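Local coordinates for YghZ aldo-keto reductase (Escherichia coli, PDB 4AST), which probably reduces aldehydes and ketones with a nicotinamide cofactor, as other members of the aldo-keto reductase family do, at residues B[87-92]-B[129-134]; B[144-149]-B[175-180]; B[151-156]-B[180-185]. All coordinates share one frame; numbering follows the deposited sequence.

All three contacts belong to the aldo-keto reductase TIM barrel, and contact 1 closes in the chain before contacts 2 and 3 open. Contact 1 lies at the N-terminal ends of strands 93-98 and 132-137, the end away from the one where aldo-keto reductases carry their active site. Contacts 2 and 3 join the same two outer helices, 146-158 and 172-183. Their centres are about 8 Å apart, and they touch directly, with M146 C 3.6 Å from L181 CD1 and M178 CE 3.7 Å from L153 CD1. Contact 1 stands apart: its centre is about 26 Å from that of contact 2 and 22 Å from that of contact 3, and the nearest atoms of contacts 1 and 3 are about 7 Å apart.

Contact 1 (B[87-92]-B[129-134]); sequences AYRDEL and LEYVDI
R89 and L129 face each other with CA atoms 9.7 Å apart, and the CA atoms of L92 and D133 are 8.4 Å apart, so side chains must bridge the gap. The setting is a TIM barrel: 87-92, with a 3-10 turn at 89-91, leads into strand 93-98, and 129-134 runs into the start of its parallel neighbour, strand 132-137. R89, bent at chi2 (84°), grips D133 end-on, with two nitrogens on one oxygen. R89 NH1 meets D133 OD2 at 2.8 Å on the syn lone pair, forming a salt bridge, whereas R89 NH2 reaches D133 OD2 at 3.1 Å from above the carboxylate plane. The guanidinium and carboxylate planes are 87° apart, which fits a fork on a single atom. R89 NH2 also donates to Y131 O at 3.0 Å, and L129 CD2 packs 3.9 Å from R89 NE. An alanine in place of R89 removes both guanidinium donors and would probably leave Y131 O without this partner and D133 more dependent on its other ones. Those are I94 N at OD2 and K114 of a second subunit at OD1, which ties the site to the assembly. D90 OD2 likewise bonds Q122 of that subunit. Over one face of the guanidinium, toward its rim, a water lies 2.6 Å from D90 OD1, to which it donates, and 2.7 Å from Y131 OH.

Contact 2 (B[144-149]-B[175-180]); sequences TPMEET and TQKMVE
M146, in the first turn of helix 146-158, faces M178 of helix 172-183 with CA atoms 7.0 Å apart. The M146 side chain crosses the groove stepwise. M146 CB and M146 CG both lie 4.0 Å from M178 SD, putting the start of the chain against the sulfur of the other methionine. Farther out, M146 SD rests 3.8 Å from M178 CG. The chain is extended up to the sulfur, and a bend at chi3 (-66°) then turns the methyl aside: M146 CE ends 3.5 Å from K177 CG, on the aliphatic part of the lysine. M178, bent at chi2 and chi3, reaches across toward helix 146-158, where it also packs on A150 and L153. Toward the exposed side, E147 and K177 pair through water. E147 OE2 and K177 NZ are 4.2 Å apart, too far for a salt bridge, but one water joins them, donating to E147 OE2 at 2.7 Å and accepting from K177 NZ at 2.8 Å. Methionine packing with a water-linked charge pair beside it thus joins two outer helices, 146-158 and 172-183, that are neighbours around the TIM barrel, with strand 162-168 between them in the chain.

Contact 3 (B[151-156]-B[180-185]); sequences SALAHA and ELLREW
A154 lies under the indole of W185, and the flat ring is one of the surfaces through which the end of 172-183 meets helix 146-158, its neighbour on the outside of the TIM barrel. The CA atoms of A154 and W185 are 6.8 Å apart, a short spacing consistent with the small alanine side chain. A154 CB sits 3.6 Å from the centroid of the five-membered ring and only 13° off the ring normal, which identifies a CH-pi contact over the face. W185 follows the last turns of helix 172-183, and its chi2 of 93° stands the indole across its own CA-CB-CG plane, turning one face to the alanine methyl. S151, one turn earlier on helix 146-158, meets the six-membered part of the same indole obliquely. Its OG is anti to the backbone N (chi1 165°), which brings the hydroxyl to 3.5 Å from W185 CZ2, while S151 CB is 3.7 Å from that same carbon. This is packing without a hydrogen bond. The indole also receives a cation-pi contact from K186 of a fourth subunit, and the same lysine forms a salt bridge with E184, so this surface takes part in the assembly.

A second, apolar layer is formed by the leucines. L182 and L153 both touch V165 of strand 162-168, so this layer lies on the barrel side of the helix pair. L182 directs one branch, CD2, across the interface toward helix 146-158. Indole and leucine therefore meet neighbouring parts of one helix, the first over A154 CB and the second beside L153, where L182 CD2 lies 4.1 Å from L153 CB.

Contact 1 (B[87-92]-B[129-134])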
# COMPACT_ATOMS: atom_id res chain seq x y z
N ALA B 87 18.15 6.81 -12.52
CA ALA B 87 18.98 5.75 -12.97
C ALA B 87 20.39 5.82 -12.41
O ALA B 87 21.22 4.93 -12.72
CB ALA B 87 19.08 5.85 -14.50
N TYR B 88 20.72 6.89 -11.67
CA TYR B 88 22.11 7.13 -11.31
C TYR B 88 22.40 7.16 -9.81
O TYR B 88 23.54 7.40 -9.40
CB TYR B 88 22.56 8.45 -11.91
CG TYR B 88 22.59 8.51 -13.41
CD1 TYR B 88 23.25 7.54 -14.17
CD2 TYR B 88 21.90 9.55 -14.10
CE1 TYR B 88 23.28 7.63 -15.57
CE2 TYR B 88 21.91 9.63 -15.49
CZ TYR B 88 22.59 8.68 -16.23
OH TYR B 88 22.62 8.80 -17.62
N ARG B 89 21.41 6.86 -8.98
CA ARG B 89 21.58 7.01 -7.54
C ARG B 89 22.72 6.13 -7.01
O ARG B 89 23.43 6.53 -6.08
CB ARG B 89 20.25 6.71 -6.80
CG ARG B 89 20.37 5.84 -5.52
CD ARG B 89 20.69 6.78 -4.45
NE ARG B 89 20.91 6.43 -3.05
CZ ARG B 89 22.04 6.70 -2.40
NH1 ARG B 89 23.17 7.01 -3.06
NH2 ARG B 89 22.05 6.61 -1.08
N ASP B 90 22.88 4.95 -7.57
CA ASP B 90 23.90 4.03 -7.06
C ASP B 90 25.28 4.41 -7.58
O ASP B 90 26.26 3.78 -7.23
CB ASP B 90 23.58 2.60 -7.41
CG ASP B 90 22.28 2.10 -6.75
OD1 ASP B 90 21.90 2.67 -5.69
OD2 ASP B 90 21.63 1.16 -7.31
N GLU B 91 25.37 5.48 -8.36
CA GLU B 91 26.66 6.06 -8.78
C GLU B 91 26.96 7.33 -7.94
O GLU B 91 27.93 8.02 -8.19
CB GLU B 91 26.58 6.45 -10.28
CG GLU B 91 26.69 5.26 -11.21
CD GLU B 91 26.50 5.59 -12.69
OE1 GLU B 91 27.17 6.49 -13.20
OE2 GLU B 91 25.61 5.01 -13.31
N LEU B 92 26.12 7.61 -6.94
CA LEU B 92 26.29 8.78 -6.10
C LEU B 92 26.59 8.41 -4.67
O LEU B 92 26.12 7.36 -4.17
CB LEU B 92 25.02 9.62 -6.13
CG LEU B 92 24.55 10.19 -7.42
CD1 LEU B 92 23.41 11.16 -7.15
CD2 LEU B 92 25.70 10.97 -7.96
N LEU B 129 14.87 9.21 0.19
CA LEU B 129 15.82 8.12 0.16
C LEU B 129 15.55 7.05 1.21
O LEU B 129 15.04 7.32 2.29
CB LEU B 129 17.23 8.64 0.42
CG LEU B 129 17.87 9.54 -0.66
CD1 LEU B 129 19.20 10.19 -0.18
CD2 LEU B 129 18.00 8.68 -1.90
N GLU B 130 16.03 5.86 0.92
CA GLU B 130 16.01 4.80 1.86
C GLU B 130 17.18 4.97 2.82
O GLU B 130 17.04 4.64 4.02
CB GLU B 130 16.07 3.45 1.14
CG GLU B 130 15.61 2.31 2.05
CD GLU B 130 16.04 0.92 1.54
OE1 GLU B 130 16.00 0.67 0.34
OE2 GLU B 130 16.40 0.09 2.37
N TYR B 131 18.35 5.38 2.30
CA TYR B 131 19.52 5.52 3.15
C TYR B 131 20.46 6.55 2.56
O TYR B 131 20.39 6.86 1.37
CB TYR B 131 20.26 4.21 3.34
CG TYR B 131 20.72 3.60 2.06
CD1 TYR B 131 21.86 4.08 1.39
CD2 TYR B 131 20.06 2.51 1.49
CE1 TYR B 131 22.27 3.52 0.19
CE2 TYR B 131 20.49 1.94 0.30
CZ TYR B 131 21.60 2.45 -0.35
OH TYR B 131 22.01 1.91 -1.55
N VAL B 132 21.26 7.17 3.42
CA VAL B 132 22.34 8.02 2.95
C VAL B 132 23.59 7.16 2.96
O VAL B 132 23.70 6.20 3.70
CB VAL B 132 22.57 9.24 3.86
CG1 VAL B 132 21.43 10.19 3.72
CG2 VAL B 132 22.88 8.82 5.34
N ASP B 133 24.50 7.50 2.10
CA ASP B 133 25.77 6.80 2.03
C ASP B 133 26.60 7.14 3.26
O ASP B 133 27.28 6.24 3.81
CB ASP B 133 26.49 7.17 0.74
CG ASP B 133 25.70 6.80 -0.49
OD1 ASP B 133 25.78 5.62 -0.91
OD2 ASP B 133 24.96 7.67 -1.00
N ILE B 134 26.60 8.43 3.66
CA ILE B 134 27.32 8.85 4.85
C ILE B 134 26.47 9.70 5.76
O ILE B 134 25.91 10.69 5.34
CB ILE B 134 28.58 9.68 4.55
CG1 ILE B 134 29.37 9.08 3.38
CG2 ILE B 134 29.42 9.74 5.84
CD1 ILE B 134 30.59 9.90 3.03
O HOH W 1 23.29 3.18 -3.54

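Contact 2 (B[144-149]-B[175-180])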
# COMPACT_ATOMS: atom_id res chain seq x y z
N THR B 144 26.65 15.76 25.55
CA THR B 144 26.23 14.42 25.31
C THR B 144 27.39 13.48 25.33
O THR B 144 28.36 13.68 24.65
CB THR B 144 25.58 14.24 23.94
OG1 THR B 144 24.41 15.05 23.84
CG2 THR B 144 25.22 12.81 23.79
N PRO B 145 27.26 12.40 26.08
CA PRO B 145 28.40 11.52 26.07
C PRO B 145 28.59 10.95 24.70
O PRO B 145 27.63 10.61 24.04
CB PRO B 145 28.07 10.41 27.09
CG PRO B 145 26.62 10.52 27.36
CD PRO B 145 26.22 11.95 27.02
N MET B 146 29.84 10.74 24.36
CA MET B 146 30.18 10.28 23.05
C MET B 146 29.66 8.88 22.83
O MET B 146 29.36 8.55 21.69
CB MET B 146 31.69 10.35 22.79
CG MET B 146 32.07 11.70 22.26
SD MET B 146 33.80 11.85 21.80
CE MET B 146 34.67 11.70 23.36
N GLU B 147 29.50 8.13 23.90
CA GLU B 147 28.92 6.79 23.83
C GLU B 147 27.53 6.85 23.19
O GLU B 147 27.14 5.93 22.41
CB GLU B 147 28.81 6.14 25.21
CG GLU B 147 30.15 5.79 25.89
CD GLU B 147 31.00 6.99 26.42
OE1 GLU B 147 30.51 8.12 26.63
OE2 GLU B 147 32.21 6.78 26.71
N GLU B 148 26.78 7.91 23.50
CA GLU B 148 25.43 8.01 23.05
C GLU B 148 25.46 8.36 21.56
O GLU B 148 24.76 7.75 20.73
CB GLU B 148 24.66 9.04 23.88
CG GLU B 148 23.18 9.13 23.49
CD GLU B 148 22.36 10.05 24.36
OE1 GLU B 148 22.65 10.23 25.59
OE2 GLU B 148 21.32 10.55 23.85
N THR B 149 26.24 9.37 21.23
CA THR B 149 26.36 9.79 19.84
C THR B 149 26.85 8.63 18.96
O THR B 149 26.22 8.29 17.97
CB THR B 149 27.27 10.99 19.73
OG1 THR B 149 26.73 12.04 20.52
CG2 THR B 149 27.33 11.36 18.42
N THR B 175 38.05 12.54 18.13
CA THR B 175 38.05 11.68 16.96
C THR B 175 38.52 10.31 17.33
O THR B 175 37.96 9.30 16.91
CB THR B 175 38.96 12.25 15.86
OG1 THR B 175 38.45 13.50 15.42
CG2 THR B 175 39.06 11.35 14.66
N GLN B 176 39.56 10.25 18.13
CA GLN B 176 40.20 8.98 18.49
C GLN B 176 39.22 8.16 19.35
O GLN B 176 39.06 6.98 19.14
CB GLN B 176 41.55 9.21 19.24
CG GLN B 176 42.22 7.96 19.84
CD GLN B 176 42.73 7.01 18.83
OE1 GLN B 176 43.32 7.41 17.80
NE2 GLN B 176 42.55 5.73 19.10
N LYS B 177 38.55 8.79 20.28
CA LYS B 177 37.56 8.11 21.12
C LYS B 177 36.36 7.62 20.26
O LYS B 177 35.87 6.53 20.46
CB LYS B 177 37.09 9.06 22.18
CG LYS B 177 36.15 8.49 23.22
CD LYS B 177 36.70 7.25 23.92
CE LYS B 177 35.96 7.01 25.23
NZ LYS B 177 36.10 5.58 25.61
N MET B 178 35.96 8.42 19.26
CA MET B 178 34.85 8.08 18.37
C MET B 178 35.25 6.84 17.57
O MET B 178 34.46 5.90 17.43
CB MET B 178 34.39 9.32 17.54
CG MET B 178 33.53 10.31 18.32
SD MET B 178 31.92 9.77 18.81
CE MET B 178 31.09 9.29 17.32
N VAL B 179 36.51 6.77 17.09
CA VAL B 179 37.01 5.58 16.39
C VAL B 179 36.88 4.35 17.26
O VAL B 179 36.44 3.30 16.81
CB VAL B 179 38.47 5.74 15.91
CG1 VAL B 179 39.03 4.43 15.30
CG2 VAL B 179 38.56 6.90 14.90
N GLU B 180 37.23 4.50 18.52
CA GLU B 180 37.21 3.37 19.45
C GLU B 180 35.81 2.95 19.73
O GLU B 180 35.55 1.75 19.77
CB GLU B 180 37.92 3.72 20.79
CG GLU B 180 39.47 3.70 20.67
CD GLU B 180 40.21 4.58 21.70
OE1 GLU B 180 39.59 4.99 22.72
OE2 GLU B 180 41.41 4.82 21.48
O HOH W 2 33.60 4.49 26.38

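Contact 3 (B[151-156]-B[180-185])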
# COMPACT_ATOMS: atom_id res chain seq x y z
N SER B 151 26.69 5.52 19.46
CA SER B 151 25.71 4.46 19.39
C SER B 151 24.52 4.80 18.46
O SER B 151 23.94 3.91 17.86
CB SER B 151 25.28 4.12 20.82
OG SER B 151 24.11 3.36 20.77
N ALA B 152 24.16 6.08 18.36
CA ALA B 152 23.16 6.51 17.43
C ALA B 152 23.68 6.28 16.03
O ALA B 152 22.96 5.76 15.16
CB ALA B 152 22.78 7.99 17.61
N LEU B 153 24.94 6.65 15.80
CA LEU B 153 25.51 6.41 14.49
C LEU B 153 25.49 4.92 14.16
O LEU B 153 25.17 4.51 13.03
CB LEU B 153 26.92 6.94 14.40
CG LEU B 153 27.03 8.45 14.55
CD1 LEU B 153 28.49 8.74 14.70
CD2 LEU B 153 26.42 9.16 13.34
N ALA B 154 25.77 4.11 15.16
CA ALA B 154 25.79 2.66 14.97
C ALA B 154 24.40 2.16 14.57
O ALA B 154 24.26 1.26 13.76
CB ALA B 154 26.29 1.94 16.24
N HIS B 155 23.39 2.72 15.22
CA HIS B 155 22.04 2.30 14.91
C HIS B 155 21.67 2.64 13.51
O HIS B 155 20.98 1.88 12.82
CB HIS B 155 21.04 2.90 15.93
CG HIS B 155 19.62 2.41 15.71
ND1 HIS B 155 19.16 1.23 16.21
CD2 HIS B 155 18.61 2.90 14.90
CE1 HIS B 155 17.90 1.04 15.82
NE2 HIS B 155 17.56 2.05 15.00
N ALA B 156 22.16 3.79 13.06
CA ALA B 156 21.90 4.23 11.74
C ALA B 156 22.44 3.25 10.71
O ALA B 156 21.76 2.91 9.76
CB ALA B 156 22.41 5.65 11.57
N GLU B 180 37.23 4.50 18.52
CA GLU B 180 37.21 3.37 19.45
C GLU B 180 35.81 2.95 19.73
O GLU B 180 35.55 1.75 19.77
CB GLU B 180 37.92 3.72 20.79
CG GLU B 180 39.47 3.70 20.67
CD GLU B 180 40.21 4.58 21.70
OE1 GLU B 180 39.59 4.99 22.72
OE2 GLU B 180 41.41 4.82 21.48
N LEU B 181 34.92 3.92 19.99
CA LEU B 181 33.54 3.59 20.31
C LEU B 181 32.87 2.93 19.13
O LEU B 181 32.17 1.96 19.28
CB LEU B 181 32.76 4.78 20.78
CG LEU B 181 33.13 5.32 22.20
CD1 LEU B 181 32.54 6.74 22.35
CD2 LEU B 181 32.71 4.41 23.37
N LEU B 182 33.12 3.41 17.94
CA LEU B 182 32.50 2.81 16.78
C LEU B 182 33.08 1.43 16.54
O LEU B 182 32.35 0.52 16.13
CB LEU B 182 32.66 3.70 15.57
CG LEU B 182 31.73 4.94 15.61
CD1 LEU B 182 32.17 5.84 14.48
CD2 LEU B 182 30.20 4.65 15.44
N ARG B 183 34.35 1.22 16.88
CA ARG B 183 34.94 -0.14 16.75
C ARG B 183 34.27 -1.13 17.72
O ARG B 183 34.17 -2.29 17.40
CB ARG B 183 36.47 -0.18 16.93
CG ARG B 183 37.11 -1.32 16.16
CD ARG B 183 38.62 -1.35 16.36
NE ARG B 183 39.35 -0.36 15.52
CZ ARG B 183 40.04 0.71 15.95
NH1 ARG B 183 40.16 1.04 17.26
NH2 ARG B 183 40.66 1.48 15.04
N GLU B 184 33.76 -0.67 18.85
CA GLU B 184 33.00 -1.59 19.72
C GLU B 184 31.74 -2.14 19.03
O GLU B 184 31.24 -3.16 19.45
CB GLU B 184 32.57 -0.92 21.01
CG GLU B 184 33.77 -0.57 21.90
CD GLU B 184 33.47 0.31 23.09
OE1 GLU B 184 32.29 0.56 23.44
OE2 GLU B 184 34.46 0.77 23.68
N TRP B 185 31.25 -1.50 17.99
CA TRP B 185 30.12 -2.01 17.21
C TRP B 185 30.55 -2.64 15.91
O TRP B 185 29.73 -2.93 15.09
CB TRP B 185 29.17 -0.86 16.91
CG TRP B 185 28.54 -0.14 18.09
CD1 TRP B 185 28.99 0.99 18.75
CD2 TRP B 185 27.33 -0.49 18.72
NE1 TRP B 185 28.17 1.34 19.76
CE2 TRP B 185 27.12 0.48 19.78
CE3 TRP B 185 26.41 -1.50 18.55
CZ2 TRP B 185 26.02 0.46 20.58
CZ3 TRP B 185 25.29 -1.51 19.36
CH2 TRP B 185 25.09 -0.55 20.33